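PDB 6LJ9: SUMO-1 cysteine protease S273R from African swine fever virus pig/Kenya/KEN-50/1950, which probably matures the viral pp220 and pp62 polyprotein precursors as a cysteine protease and dampens host innate immune defences. Local coordinates for residues Tyr104-Cys110 / Arg148-Gly154; Asn84-Leu88 / Gln229-Pro234; Ser12-Ile18 / Thr74-Ala78; Glu32-Phe36 / Ala56-Tyr60; Gly178-Ile183 / Ile211-Thr217. All blocks are in the same frame, centred on the assembly; numbering follows the deposited sequence.

Contact 1. Residues Tyr104-Cys110 / Arg148-Gly154; sequences YTKFFNC and RPCNTFG
Lys106 O takes two bonds from Thr152 and a weak one from Asn151 N. Thr152 N lies almost straight out from the carbonyl at 3.2 Å from Lys106 O. Thr152 OG1 comes in from above the carbonyl plane, 2.9 Å from Lys106 O. The hydroxyl can reach it because OG1 sits between the backbone N and the carbonyl carbon (chi1 47°). It also touches the Phe107 ring at its edge. A parallel ladder then continues along strands 107-109 and 152-154. Phe108 N gives to Thr152 O, Gly154 N to Phe108 O, and Cys110 N to Gly154 O.

Phe107 and Thr152 share one face of this sheet, Phe108 and Phe153 the other. The last two rings lie side by side, with planes 18° apart. They meet rim to rim, Phe108 CD1 being 3.4 Å from Phe153 CD2. Cys150 SG stands at the edge of the Phe108 ring, a sulfur-aromatic contact. On the other face, Phe107 CE1 comes within 3.5 Å of Gly154 N, and Gly154 has no side chain there.

Arg148 reaches across the type I turn 104-107. Arg148 NH2 gives a bond at 164° to Phe107 O, 3.0 Å away and close to the guanidinium plane. Thr105 O lies over one guanidinium face. NH2 also bonds Ala101 O. Helix 129-134 packs on the Phe108 and Phe153 face, and helix 232-244 on Phe107. The Cys110-Cys155 disulfide ties the far end.

The chemistry joins edge strand 107-109 to the central sheet. Arg148 probably also places positive charge against carbonyls at the end of helix 90-103 and in the turn after it.

Contact 2. Residues Asn84-Leu88 / Gln229-Pro234; sequences NTGLL and QTECGP
The Glu231 carboxylate is the flat group here, and Thr85 and Thr230 both meet it at OE2. Thr85 OG1 arrives nearly in line with the C-O bond and gives a hydrogen bond of 2.6 Å to Glu231 OE2. Thr230 OG1 gives a second one, also 2.6 Å, to the anti lone pair of Glu231 OE2. The other oxygen, OE1, makes a salt bridge with Arg266 of helix 259-269. Both ends of the carboxylate are therefore held.

This is the start of helix 232-244, which carries the probable nucleophile Cys232 of the papain-like, Ulp1-type protease fold. Glu231 is its N-cap residue. The Glu231 chain folds back at chi2 (-55°), which turns the carboxylate towards Thr85.

The loop 84-88 lies against this helix start. An Asx turn shapes its beginning, with Gly86 N bonded to Asn84 OD1. Leu87 CD2 rests on Thr230 CA at 3.6 Å. Leu88 CD2 packs on the Gly233 backbone and, at 4.0 Å, on Pro234 CD. The Leu88 carbonyl is bonded by Trp169 and Lys167.

One water bridges the two segments. It accepts from Leu88 N at 3.1 Å, accepts weakly from Gly233 N, and donates to Thr230 O at 2.9 Å.

Contact 3. Residues Ser12-Ile18 / Thr74-Ala78; sequences SECAEHI and TRFKA
Lys77 NZ is gripped by several groups: it gives a hydrogen bond of 2.8 Å to Ser12 O, nearly straight out from that carbonyl, and another to His268 O. Glu16 OE2 adds a long salt bridge, 3.7 Å from Lys77 NZ. The stronger partner of Glu16 is Arg241, in a salt bridge through OE1. The Lys77 chain is fully extended. It runs past Cys14 O, which Lys77 CG approaches to 3.4 Å.

Two backbone bonds flank the Cys14-Phe76 pair and make a single isolated beta bridge. Lys77 N gives to Glu13 O at 3.0 Å. Ala15 N gives to Arg75 O, also 3.0 Å, from above the carbonyl plane. His17 NE2 makes only a weak bond to Thr74 O.

Ile18 CD1 lies over the centre of one face of the Arg75 guanidinium, whose NE bonds Cys24 O. Ile18 is poorly ordered, so its exact place is less certain. The Glu13 carboxylate stands at the edge of the Phe76 ring, its plane 89° from that of the ring. Its OE1 bonds Ser49 OG.

The Cys14-Cys24 disulfide closes this loop on itself. The chemistry is mainly backbone carbonyls satisfied by one buried lysine and two amides, which pins the N-terminal loop to the end of helix 68-75.

Contact 4. Residues Glu32-Phe36 / Ala56-Tyr60; sequences ELTSF and AVKAY
Phe36 points at helix 55-64, and each part of its side chain meets something there. Phe36 CB is 3.8 Å from Val57 CG2. The same methyl lies over the ring face, 3.6 Å from Phe36 CD1, and makes a CH-pi contact. Further out, Phe36 CE2 comes to 3.6 Å from Tyr60 CG. At the tip, Phe36 CZ lies 4.0 Å from Tyr60 CB and loosely near Ala56 O.

The two rings form an offset edge-to-face pair. The edge of Phe36 is turned to the face of Tyr60, with centroids 5.4 Å apart and planes at 62°. With chi1 at -175°, the Tyr60 ring is carried across to segment 32-36.

Leu33 fills in beside them. Leu33 CD1 is 3.9 Å from Val57 CG1, and Leu33 CD2 is 3.8 Å from Tyr60 CD2. The Tyr60 ring also passes Glu32 O, with Tyr60 CE2 at 3.4 Å from that oxygen.

No hydrogen bond crosses the contact. Lys39 makes a cation-pi contact with Phe36, while Leu68 of helix 68-75 covers Leu33 and Val57. Val57 and Tyr60 are three residues apart and share one side of their helix. The arrangement is that of apolar helix-to-helix packing, here within the small N-terminal helical part, far from the catalytic centre.

Contact 5. Residues Gly178-Ile183 / Ile211-Thr217; sequences GDCWSI and IHHTVKT
Trp181 stacks on His212, a loop residue just ahead of strand 215-220. Strands 181-186 and 215-220 are the two parallel arms of a beta-alpha-beta unit, joined through helix 195-208.

Backbone bonds set the register, pairing Trp181 with Val215, Ser182 with Lys216 and Ile183 with Thr217. Trp181 N gives to Thr214 O at 2.9 Å. Lys216 N gives to Trp181 O at 2.8 Å, and Ile183 N to Lys216 O at 2.7 Å.

The aromatic contact is a face-to-face stack. The His212 ring lies on the five-membered ring of Trp181, with centroids 3.8 Å apart and planes at 10°. His212 CB sits over the six-membered ring as a CH-pi contact. The imidazole is also fixed in rotation. His212 NE2 gives a bond of 2.6 Å to Asp179 O, which lies near the ring plane at a donor angle of 158°. The donor itself stands above the Asp179 carbonyl plane.

Apolar contacts continue along the side of the sheet that carries Trp181, Val215 and Ile183. Ile211 CG1 touches Trp181 CZ3 at 3.8 Å, with Ile211 CD1 at the indole edge. Ile183 CD1 packs on Val215 CG1. Leu208 and Val204 of helix 195-208 lie against Trp181 and Ile183.

On the other side the second subunit comes close. Asp179 OD2 bonds Tyr249 of the second subunit, and Ser182 OG bonds Asp179 of that subunit. Within the chain, Cys180 SG lies alongside the extended Lys216 chain, 3.6 Å from Lys216 CD.

Overall arrangement
Contact 3 opens first along the chain and closes at 74-78, tying the N-terminal loop to the end of helix 68-75. Contact 4 opens and closes within that loop, joining helix 34-37 and the residues before it to helix 55-64. Contact 2 opens next, at 84-88, and closes only at 229-234, at the start of helix 232-244. Contact 1 and then contact 5 lie in series within this long excursion. Both belong to the five-stranded sheet: contact 1 attaches one edge strand, contact 5 the other. No two contacts cross. Contacts 4 and 5 are farthest apart, with centres about 52 Å from each other.

Contact 1. Residues Tyr104-Cys110 / Arg148-Gly154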
# COMPACT_ATOMS: atom_id res chain seq x y z
N TYR B 104 6.77 -1.35 -0.61
CA TYR B 104 5.66 -0.83 -1.40
C TYR B 104 5.24 -1.92 -2.38
O TYR B 104 5.81 -2.04 -3.47
CB TYR B 104 6.05 0.46 -2.10
CG TYR B 104 6.49 1.56 -1.15
CD1 TYR B 104 5.56 2.36 -0.51
CD2 TYR B 104 7.84 1.77 -0.89
CE1 TYR B 104 5.96 3.36 0.36
CE2 TYR B 104 8.25 2.77 -0.02
CZ TYR B 104 7.30 3.56 0.60
OH TYR B 104 7.70 4.55 1.46
N THR B 105 4.23 -2.71 -2.00
CA THR B 105 3.85 -3.90 -2.74
C THR B 105 3.04 -3.60 -3.99
O THR B 105 2.75 -4.53 -4.75
CB THR B 105 3.07 -4.86 -1.84
OG1 THR B 105 1.88 -4.21 -1.38
CG2 THR B 105 3.92 -5.26 -0.64
N LYS B 106 2.65 -2.35 -4.22
CA LYS B 106 2.00 -1.95 -5.47
C LYS B 106 2.90 -1.08 -6.33
O LYS B 106 2.42 -0.31 -7.16
CB LYS B 106 0.68 -1.22 -5.18
CG LYS B 106 -0.39 -2.09 -4.54
CD LYS B 106 -1.75 -1.42 -4.58
CE LYS B 106 -2.83 -2.30 -3.95
NZ LYS B 106 -2.62 -2.47 -2.48
N PHE B 107 4.22 -1.20 -6.15
CA PHE B 107 5.20 -0.40 -6.86
C PHE B 107 5.96 -1.28 -7.84
O PHE B 107 6.47 -2.34 -7.46
CB PHE B 107 6.16 0.27 -5.87
CG PHE B 107 7.37 0.88 -6.52
CD1 PHE B 107 7.24 1.98 -7.35
CD2 PHE B 107 8.63 0.36 -6.29
CE1 PHE B 107 8.35 2.56 -7.94
CE2 PHE B 107 9.75 0.93 -6.88
CZ PHE B 107 9.60 2.03 -7.71
N PHE B 108 6.04 -0.84 -9.09
CA PHE B 108 6.74 -1.57 -10.14
C PHE B 108 8.09 -0.91 -10.37
O PHE B 108 8.16 0.24 -10.80
CB PHE B 108 5.91 -1.60 -11.43
CG PHE B 108 6.45 -2.53 -12.48
CD1 PHE B 108 7.46 -2.12 -13.33
CD2 PHE B 108 5.94 -3.81 -12.62
CE1 PHE B 108 7.96 -2.97 -14.30
CE2 PHE B 108 6.44 -4.66 -13.59
CZ PHE B 108 7.45 -4.24 -14.43
N ASN B 109 9.16 -1.65 -10.09
CA ASN B 109 10.51 -1.16 -10.31
C ASN B 109 11.00 -1.63 -11.68
O ASN B 109 10.92 -2.83 -11.99
CB ASN B 109 11.45 -1.64 -9.20
CG ASN B 109 11.39 -3.14 -9.00
OD1 ASN B 109 10.36 -3.68 -8.60
ND2 ASN B 109 12.50 -3.82 -9.28
N CYS B 110 11.48 -0.70 -12.49
CA CYS B 110 11.86 -1.04 -13.85
C CYS B 110 13.09 -1.95 -13.84
O CYS B 110 13.94 -1.82 -12.96
CB CYS B 110 12.14 0.23 -14.66
SG CYS B 110 13.50 1.23 -14.02
N ARG B 148 2.49 -8.90 -10.12
CA ARG B 148 1.53 -8.39 -9.16
C ARG B 148 0.95 -7.09 -9.69
O ARG B 148 1.64 -6.37 -10.43
CB ARG B 148 2.18 -8.18 -7.79
CG ARG B 148 3.28 -7.13 -7.79
CD ARG B 148 3.96 -7.02 -6.44
NE ARG B 148 4.87 -5.88 -6.39
CZ ARG B 148 5.64 -5.59 -5.35
NH1 ARG B 148 5.64 -6.36 -4.27
NH2 ARG B 148 6.43 -4.52 -5.39
N PRO B 149 -0.29 -6.76 -9.35
CA PRO B 149 -0.87 -5.49 -9.81
C PRO B 149 -0.20 -4.30 -9.13
O PRO B 149 -0.11 -4.24 -7.90
CB PRO B 149 -2.35 -5.60 -9.40
CG PRO B 149 -2.35 -6.58 -8.27
CD PRO B 149 -1.26 -7.56 -8.57
N CYS B 150 0.28 -3.37 -9.95
CA CYS B 150 0.99 -2.19 -9.48
C CYS B 150 0.30 -0.94 -10.02
O CYS B 150 0.00 -0.86 -11.22
CB CYS B 150 2.45 -2.21 -9.93
SG CYS B 150 3.39 -3.65 -9.35
N ASN B 151 0.05 0.03 -9.13
CA ASN B 151 -0.50 1.32 -9.52
C ASN B 151 0.54 2.44 -9.44
O ASN B 151 0.18 3.62 -9.53
CB ASN B 151 -1.72 1.67 -8.66
CG ASN B 151 -1.44 1.57 -7.17
OD1 ASN B 151 -0.29 1.51 -6.73
ND2 ASN B 151 -2.51 1.56 -6.37
N THR B 152 1.81 2.09 -9.26
CA THR B 152 2.91 3.05 -9.34
C THR B 152 4.06 2.43 -10.11
O THR B 152 4.32 1.23 -10.01
CB THR B 152 3.39 3.51 -7.95
OG1 THR B 152 3.59 2.37 -7.11
CG2 THR B 152 2.40 4.46 -7.31
N PHE B 153 4.75 3.27 -10.88
CA PHE B 153 5.87 2.86 -11.70
C PHE B 153 7.03 3.82 -11.49
O PHE B 153 6.83 5.04 -11.48
CB PHE B 153 5.48 2.81 -13.19
CG PHE B 153 6.59 2.42 -14.11
CD1 PHE B 153 7.40 3.39 -14.69
CD2 PHE B 153 6.83 1.09 -14.42
CE1 PHE B 153 8.43 3.03 -15.55
CE2 PHE B 153 7.86 0.73 -15.27
CZ PHE B 153 8.65 1.70 -15.84
N GLY B 154 8.23 3.28 -11.32
CA GLY B 154 9.39 4.11 -11.06
C GLY B 154 10.63 3.68 -11.80
O GLY B 154 10.91 2.48 -11.92

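Contact 2. Residues Asn84-Leu88 / Gln229-Pro234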
# COMPACT_ATOMS: atom_id res chain seq x y z
N ASN B 84 29.83 9.70 1.36
CA ASN B 84 30.63 10.49 0.44
C ASN B 84 29.74 10.92 -0.71
O ASN B 84 28.60 10.47 -0.84
CB ASN B 84 31.86 9.72 -0.06
CG ASN B 84 31.49 8.47 -0.83
OD1 ASN B 84 31.27 8.52 -2.04
ND2 ASN B 84 31.44 7.34 -0.14
N THR B 85 30.26 11.81 -1.55
CA THR B 85 29.48 12.39 -2.64
C THR B 85 29.71 11.66 -3.97
O THR B 85 29.39 12.20 -5.03
CB THR B 85 29.80 13.88 -2.76
OG1 THR B 85 28.74 14.55 -3.47
CG2 THR B 85 31.11 14.11 -3.48
N GLY B 86 30.25 10.45 -3.92
CA GLY B 86 30.49 9.70 -5.14
C GLY B 86 29.22 9.47 -5.93
O GLY B 86 28.12 9.38 -5.37
N LEU B 87 29.37 9.37 -7.24
CA LEU B 87 28.22 9.25 -8.12
C LEU B 87 27.60 7.86 -8.01
O LEU B 87 28.28 6.85 -7.83
CB LEU B 87 28.61 9.52 -9.57
CG LEU B 87 29.31 10.85 -9.88
CD1 LEU B 87 29.31 11.12 -11.38
CD2 LEU B 87 28.64 11.99 -9.13
N LEU B 88 26.27 7.83 -8.15
CA LEU B 88 25.53 6.58 -8.11
C LEU B 88 25.70 5.82 -9.42
O LEU B 88 25.73 6.41 -10.50
CB LEU B 88 24.05 6.85 -7.86
CG LEU B 88 23.54 6.67 -6.43
CD1 LEU B 88 24.44 7.39 -5.43
CD2 LEU B 88 22.11 7.17 -6.30
N GLN B 229 27.50 18.96 -8.50
CA GLN B 229 27.74 18.12 -9.66
C GLN B 229 27.63 16.64 -9.34
O GLN B 229 28.06 15.80 -10.14
CB GLN B 229 29.13 18.42 -10.24
CG GLN B 229 29.34 19.86 -10.67
CD GLN B 229 30.76 20.11 -11.14
OE1 GLN B 229 31.66 19.30 -10.91
NE2 GLN B 229 30.98 21.24 -11.80
N THR B 230 27.08 16.29 -8.18
CA THR B 230 27.17 14.93 -7.66
C THR B 230 25.86 14.31 -7.22
O THR B 230 25.79 13.07 -7.14
CB THR B 230 28.14 14.87 -6.47
OG1 THR B 230 27.65 15.72 -5.43
CG2 THR B 230 29.52 15.32 -6.87
N GLU B 231 24.82 15.09 -6.92
CA GLU B 231 23.65 14.58 -6.22
C GLU B 231 22.47 14.30 -7.14
O GLU B 231 21.35 14.12 -6.64
CB GLU B 231 23.24 15.55 -5.12
CG GLU B 231 24.37 15.90 -4.17
CD GLU B 231 24.99 14.67 -3.54
OE1 GLU B 231 24.26 13.92 -2.85
OE2 GLU B 231 26.20 14.44 -3.75
N CYS B 232 22.68 14.23 -8.46
CA CYS B 232 21.58 13.91 -9.36
C CYS B 232 21.03 12.52 -9.11
O CYS B 232 19.83 12.27 -9.30
CB CYS B 232 22.03 14.06 -10.81
SG CYS B 232 23.49 13.09 -11.24
N GLY B 233 21.89 11.59 -8.68
CA GLY B 233 21.46 10.26 -8.31
C GLY B 233 20.52 10.28 -7.12
O GLY B 233 19.39 9.79 -7.18
N PRO B 234 20.99 10.82 -5.99
CA PRO B 234 20.09 10.97 -4.83
C PRO B 234 18.84 11.79 -5.13
O PRO B 234 17.77 11.50 -4.57
CB PRO B 234 20.97 11.66 -3.79
CG PRO B 234 22.35 11.22 -4.13
CD PRO B 234 22.39 11.13 -5.63
O HOH W 1 24.79 10.54 -8.04

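Contact 3. Residues Ser12-Ile18 / Thr74-Ala78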
# COMPACT_ATOMS: atom_id res chain seq x y z
N SER B 12 18.72 4.52 9.32
CA SER B 12 19.09 3.16 9.69
C SER B 12 19.54 2.38 8.47
O SER B 12 19.02 2.57 7.36
CB SER B 12 17.91 2.46 10.36
OG SER B 12 18.17 1.08 10.56
N GLU B 13 20.52 1.49 8.66
CA GLU B 13 21.03 0.67 7.58
C GLU B 13 20.28 -0.65 7.43
O GLU B 13 20.57 -1.41 6.50
CB GLU B 13 22.52 0.39 7.77
CG GLU B 13 22.85 -0.54 8.92
CD GLU B 13 24.29 -1.03 8.88
OE1 GLU B 13 25.01 -0.65 7.93
OE2 GLU B 13 24.68 -1.79 9.78
N CYS B 14 19.33 -0.95 8.32
CA CYS B 14 18.51 -2.13 8.15
C CYS B 14 17.57 -1.95 6.97
O CYS B 14 17.26 -0.83 6.55
CB CYS B 14 17.69 -2.42 9.41
SG CYS B 14 18.60 -2.48 10.97
N ALA B 15 17.10 -3.07 6.42
CA ALA B 15 16.13 -3.01 5.34
C ALA B 15 14.84 -2.38 5.83
O ALA B 15 14.46 -2.50 7.00
CB ALA B 15 15.86 -4.41 4.78
N GLU B 16 14.15 -1.68 4.92
CA GLU B 16 12.97 -0.91 5.30
C GLU B 16 11.85 -1.81 5.83
O GLU B 16 11.12 -1.42 6.74
CB GLU B 16 12.48 -0.09 4.11
CG GLU B 16 13.54 0.82 3.51
CD GLU B 16 13.26 2.29 3.76
OE1 GLU B 16 12.15 2.62 4.24
OE2 GLU B 16 14.15 3.12 3.48
N HIS B 17 11.71 -3.01 5.26
CA HIS B 17 10.66 -3.93 5.68
C HIS B 17 10.99 -4.67 6.97
O HIS B 17 10.16 -5.44 7.45
CB HIS B 17 10.36 -4.94 4.57
CG HIS B 17 11.54 -5.76 4.17
ND1 HIS B 17 12.51 -5.31 3.30
CD2 HIS B 17 11.92 -7.02 4.51
CE1 HIS B 17 13.42 -6.24 3.12
NE2 HIS B 17 13.09 -7.29 3.85
N ILE B 18 12.18 -4.47 7.53
CA ILE B 18 12.57 -5.14 8.76
C ILE B 18 11.89 -4.43 9.93
O ILE B 18 12.05 -3.22 10.12
CB ILE B 18 14.09 -5.16 8.93
CG1 ILE B 18 14.74 -5.98 7.82
CG2 ILE B 18 14.47 -5.71 10.30
CD1 ILE B 18 14.18 -7.38 7.68
N THR B 74 19.14 -9.38 2.12
CA THR B 74 17.75 -9.48 2.56
C THR B 74 17.42 -8.63 3.78
O THR B 74 16.25 -8.28 3.96
CB THR B 74 17.39 -10.94 2.87
OG1 THR B 74 18.23 -11.44 3.91
CG2 THR B 74 17.56 -11.80 1.62
N ARG B 75 18.40 -8.31 4.63
CA ARG B 75 18.13 -7.58 5.86
C ARG B 75 18.87 -6.26 5.97
O ARG B 75 18.72 -5.57 6.98
CB ARG B 75 18.47 -8.46 7.08
CG ARG B 75 17.64 -9.73 7.17
CD ARG B 75 17.88 -10.44 8.49
NE ARG B 75 17.47 -9.63 9.63
CZ ARG B 75 16.27 -9.71 10.21
NH1 ARG B 75 15.36 -10.55 9.75
NH2 ARG B 75 15.99 -8.93 11.25
N PHE B 76 19.65 -5.88 4.96
CA PHE B 76 20.34 -4.60 4.95
C PHE B 76 19.98 -3.83 3.69
O PHE B 76 19.50 -4.39 2.70
CB PHE B 76 21.86 -4.78 5.02
CG PHE B 76 22.37 -5.22 6.36
CD1 PHE B 76 22.37 -6.56 6.71
CD2 PHE B 76 22.84 -4.29 7.27
CE1 PHE B 76 22.84 -6.97 7.94
CE2 PHE B 76 23.31 -4.70 8.51
CZ PHE B 76 23.31 -6.04 8.85
N LYS B 77 20.21 -2.52 3.74
CA LYS B 77 20.04 -1.70 2.55
C LYS B 77 21.18 -1.96 1.57
O LYS B 77 22.19 -2.58 1.90
CB LYS B 77 19.97 -0.22 2.92
CG LYS B 77 18.70 0.17 3.67
CD LYS B 77 18.71 1.63 4.07
CE LYS B 77 17.38 2.04 4.71
NZ LYS B 77 17.42 3.43 5.25
N ALA B 78 21.00 -1.48 0.34
CA ALA B 78 21.99 -1.72 -0.70
C ALA B 78 23.29 -0.99 -0.38
O ALA B 78 23.29 0.07 0.25
CB ALA B 78 21.45 -1.26 -2.05

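Contact 4. Residues Glu32-Phe36 / Ala56-Tyr60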
# COMPACT_ATOMS: atom_id res chain seq x y z
N GLU B 32 25.35 -16.42 16.82
CA GLU B 32 26.59 -17.02 16.35
C GLU B 32 27.73 -16.02 16.25
O GLU B 32 28.90 -16.44 16.27
CB GLU B 32 26.35 -17.68 14.99
CG GLU B 32 25.22 -18.70 14.97
CD GLU B 32 25.66 -20.07 15.44
OE1 GLU B 32 25.77 -20.98 14.58
OE2 GLU B 32 25.90 -20.24 16.65
N LEU B 33 27.44 -14.73 16.14
CA LEU B 33 28.47 -13.71 15.97
C LEU B 33 28.50 -12.71 17.13
O LEU B 33 28.98 -11.59 16.95
CB LEU B 33 28.28 -12.97 14.64
CG LEU B 33 28.26 -13.84 13.39
CD1 LEU B 33 28.06 -12.98 12.14
CD2 LEU B 33 29.54 -14.65 13.28
N THR B 34 27.99 -13.10 18.30
CA THR B 34 27.97 -12.19 19.44
C THR B 34 29.38 -11.83 19.90
O THR B 34 29.59 -10.77 20.49
CB THR B 34 27.18 -12.80 20.59
OG1 THR B 34 27.26 -11.94 21.74
CG2 THR B 34 27.74 -14.17 20.94
N SER B 35 30.36 -12.71 19.64
CA SER B 35 31.74 -12.41 20.01
C SER B 35 32.31 -11.28 19.17
O SER B 35 32.96 -10.37 19.69
CB SER B 35 32.60 -13.66 19.88
OG SER B 35 33.97 -13.36 20.06
N PHE B 36 32.07 -11.32 17.85
CA PHE B 36 32.61 -10.29 16.97
C PHE B 36 31.84 -8.98 17.10
O PHE B 36 32.43 -7.90 16.97
CB PHE B 36 32.60 -10.77 15.52
CG PHE B 36 33.59 -11.86 15.23
CD1 PHE B 36 34.92 -11.56 15.01
CD2 PHE B 36 33.19 -13.18 15.16
CE1 PHE B 36 35.84 -12.56 14.73
CE2 PHE B 36 34.09 -14.18 14.88
CZ PHE B 36 35.42 -13.87 14.67
N ALA B 56 37.78 -11.52 8.93
CA ALA B 56 37.83 -12.49 10.03
C ALA B 56 36.44 -13.06 10.32
O ALA B 56 36.31 -14.25 10.64
CB ALA B 56 38.42 -11.84 11.28
N VAL B 57 35.40 -12.23 10.22
CA VAL B 57 34.04 -12.72 10.44
C VAL B 57 33.60 -13.60 9.28
O VAL B 57 32.87 -14.58 9.47
CB VAL B 57 33.08 -11.53 10.65
CG1 VAL B 57 31.66 -12.03 10.88
CG2 VAL B 57 33.54 -10.68 11.83
N LYS B 58 34.04 -13.27 8.06
CA LYS B 58 33.71 -14.10 6.91
C LYS B 58 34.29 -15.50 7.05
O LYS B 58 33.65 -16.49 6.66
CB LYS B 58 34.22 -13.45 5.62
CG LYS B 58 33.42 -12.23 5.17
CD LYS B 58 34.02 -11.64 3.90
CE LYS B 58 33.14 -10.54 3.33
NZ LYS B 58 33.73 -9.93 2.11
N ALA B 59 35.49 -15.61 7.61
CA ALA B 59 36.10 -16.92 7.81
C ALA B 59 35.38 -17.71 8.89
O ALA B 59 35.15 -18.91 8.74
CB ALA B 59 37.58 -16.76 8.15
N TYR B 60 35.01 -17.04 9.99
CA TYR B 60 34.27 -17.72 11.05
C TYR B 60 32.90 -18.15 10.57
O TYR B 60 32.39 -19.21 10.98
CB TYR B 60 34.16 -16.81 12.28
CG TYR B 60 33.51 -17.46 13.48
CD1 TYR B 60 34.27 -18.19 14.39
CD2 TYR B 60 32.15 -17.34 13.71
CE1 TYR B 60 33.68 -18.79 15.49
CE2 TYR B 60 31.55 -17.94 14.81
CZ TYR B 60 32.33 -18.66 15.69
OH TYR B 60 31.74 -19.25 16.79

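Contact 5. Residues Gly178-Ile183 / Ile211-Thr217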
# COMPACT_ATOMS: atom_id res chain seq x y z
N GLY B 178 -4.43 7.91 -8.16
CA GLY B 178 -5.46 8.91 -8.02
C GLY B 178 -6.46 8.92 -9.16
O GLY B 178 -6.41 8.10 -10.08
N ASP B 179 -7.37 9.89 -9.09
CA ASP B 179 -8.39 10.00 -10.13
C ASP B 179 -7.83 10.55 -11.43
O ASP B 179 -8.41 10.31 -12.49
CB ASP B 179 -9.55 10.88 -9.64
CG ASP B 179 -10.83 10.67 -10.45
OD1 ASP B 179 -11.20 9.50 -10.67
OD2 ASP B 179 -11.46 11.67 -10.85
N CYS B 180 -6.71 11.27 -11.36
CA CYS B 180 -5.98 11.74 -12.53
C CYS B 180 -4.59 11.10 -12.50
O CYS B 180 -3.75 11.48 -11.67
CB CYS B 180 -5.88 13.26 -12.56
SG CYS B 180 -4.59 13.89 -13.65
N TRP B 181 -4.36 10.15 -13.40
CA TRP B 181 -3.06 9.51 -13.49
C TRP B 181 -2.07 10.45 -14.18
O TRP B 181 -2.43 11.21 -15.08
CB TRP B 181 -3.16 8.19 -14.26
CG TRP B 181 -4.05 7.18 -13.60
CD1 TRP B 181 -4.75 7.33 -12.44
CD2 TRP B 181 -4.34 5.85 -14.06
NE1 TRP B 181 -5.45 6.19 -12.15
CE2 TRP B 181 -5.21 5.26 -13.13
CE3 TRP B 181 -3.93 5.10 -15.17
CZ2 TRP B 181 -5.70 3.96 -13.27
CZ3 TRP B 181 -4.42 3.81 -15.31
CH2 TRP B 181 -5.29 3.26 -14.37
N SER B 182 -0.82 10.38 -13.74
CA SER B 182 0.21 11.29 -14.23
C SER B 182 1.47 10.52 -14.59
O SER B 182 1.88 9.61 -13.86
CB SER B 182 0.53 12.37 -13.20
OG SER B 182 0.95 11.80 -11.97
N ILE B 183 2.07 10.89 -15.71
CA ILE B 183 3.38 10.40 -16.13
C ILE B 183 4.36 11.54 -15.90
O ILE B 183 4.23 12.60 -16.52
CB ILE B 183 3.37 9.94 -17.59
CG1 ILE B 183 2.29 8.87 -17.80
CG2 ILE B 183 4.74 9.40 -17.98
CD1 ILE B 183 1.92 8.66 -19.25
N ILE B 211 -7.61 2.31 -20.15
CA ILE B 211 -8.19 1.83 -18.90
C ILE B 211 -8.51 2.95 -17.93
O ILE B 211 -9.04 2.67 -16.84
CB ILE B 211 -7.27 0.79 -18.22
CG1 ILE B 211 -5.96 1.44 -17.78
CG2 ILE B 211 -6.99 -0.38 -19.16
CD1 ILE B 211 -5.05 0.50 -17.02
N HIS B 212 -8.21 4.20 -18.27
CA HIS B 212 -8.54 5.33 -17.41
C HIS B 212 -8.87 6.53 -18.28
O HIS B 212 -8.48 6.60 -19.45
CB HIS B 212 -7.40 5.66 -16.44
CG HIS B 212 -7.82 6.55 -15.31
ND1 HIS B 212 -8.83 6.21 -14.43
CD2 HIS B 212 -7.36 7.76 -14.91
CE1 HIS B 212 -8.97 7.18 -13.54
NE2 HIS B 212 -8.09 8.13 -13.81
N HIS B 213 -9.59 7.48 -17.69
CA HIS B 213 -10.12 8.62 -18.43
C HIS B 213 -9.26 9.87 -18.35
O HIS B 213 -9.34 10.72 -19.24
CB HIS B 213 -11.54 8.94 -17.94
CG HIS B 213 -11.64 9.10 -16.46
ND1 HIS B 213 -11.18 10.21 -15.80
CD2 HIS B 213 -12.16 8.28 -15.51
CE1 HIS B 213 -11.41 10.08 -14.50
NE2 HIS B 213 -12.00 8.92 -14.30
N THR B 214 -8.44 10.01 -17.31
CA THR B 214 -7.62 11.21 -17.11
C THR B 214 -6.17 10.80 -16.93
O THR B 214 -5.80 10.24 -15.89
CB THR B 214 -8.11 12.01 -15.91
OG1 THR B 214 -9.53 12.20 -16.00
CG2 THR B 214 -7.43 13.38 -15.88
N VAL B 215 -5.35 11.06 -17.94
CA VAL B 215 -3.92 10.76 -17.90
C VAL B 215 -3.16 12.00 -18.36
O VAL B 215 -3.39 12.50 -19.47
CB VAL B 215 -3.55 9.55 -18.78
CG1 VAL B 215 -2.10 9.16 -18.57
CG2 VAL B 215 -4.47 8.37 -18.49
N LYS B 216 -2.27 12.49 -17.51
CA LYS B 216 -1.45 13.66 -17.81
C LYS B 216 0.00 13.27 -17.99
O LYS B 216 0.51 12.39 -17.28
CB LYS B 216 -1.55 14.71 -16.69
CG LYS B 216 -2.91 15.38 -16.54
CD LYS B 216 -2.84 16.46 -15.47
CE LYS B 216 -4.19 17.11 -15.22
NZ LYS B 216 -4.12 18.12 -14.13
N THR B 217 0.67 13.92 -18.93
CA THR B 217 2.13 13.89 -19.03
C THR B 217 2.67 15.20 -18.46
O THR B 217 2.16 16.28 -18.77
CB THR B 217 2.59 13.71 -20.48
OG1 THR B 217 2.15 14.82 -21.27
CG2 THR B 217 2.03 12.42 -21.06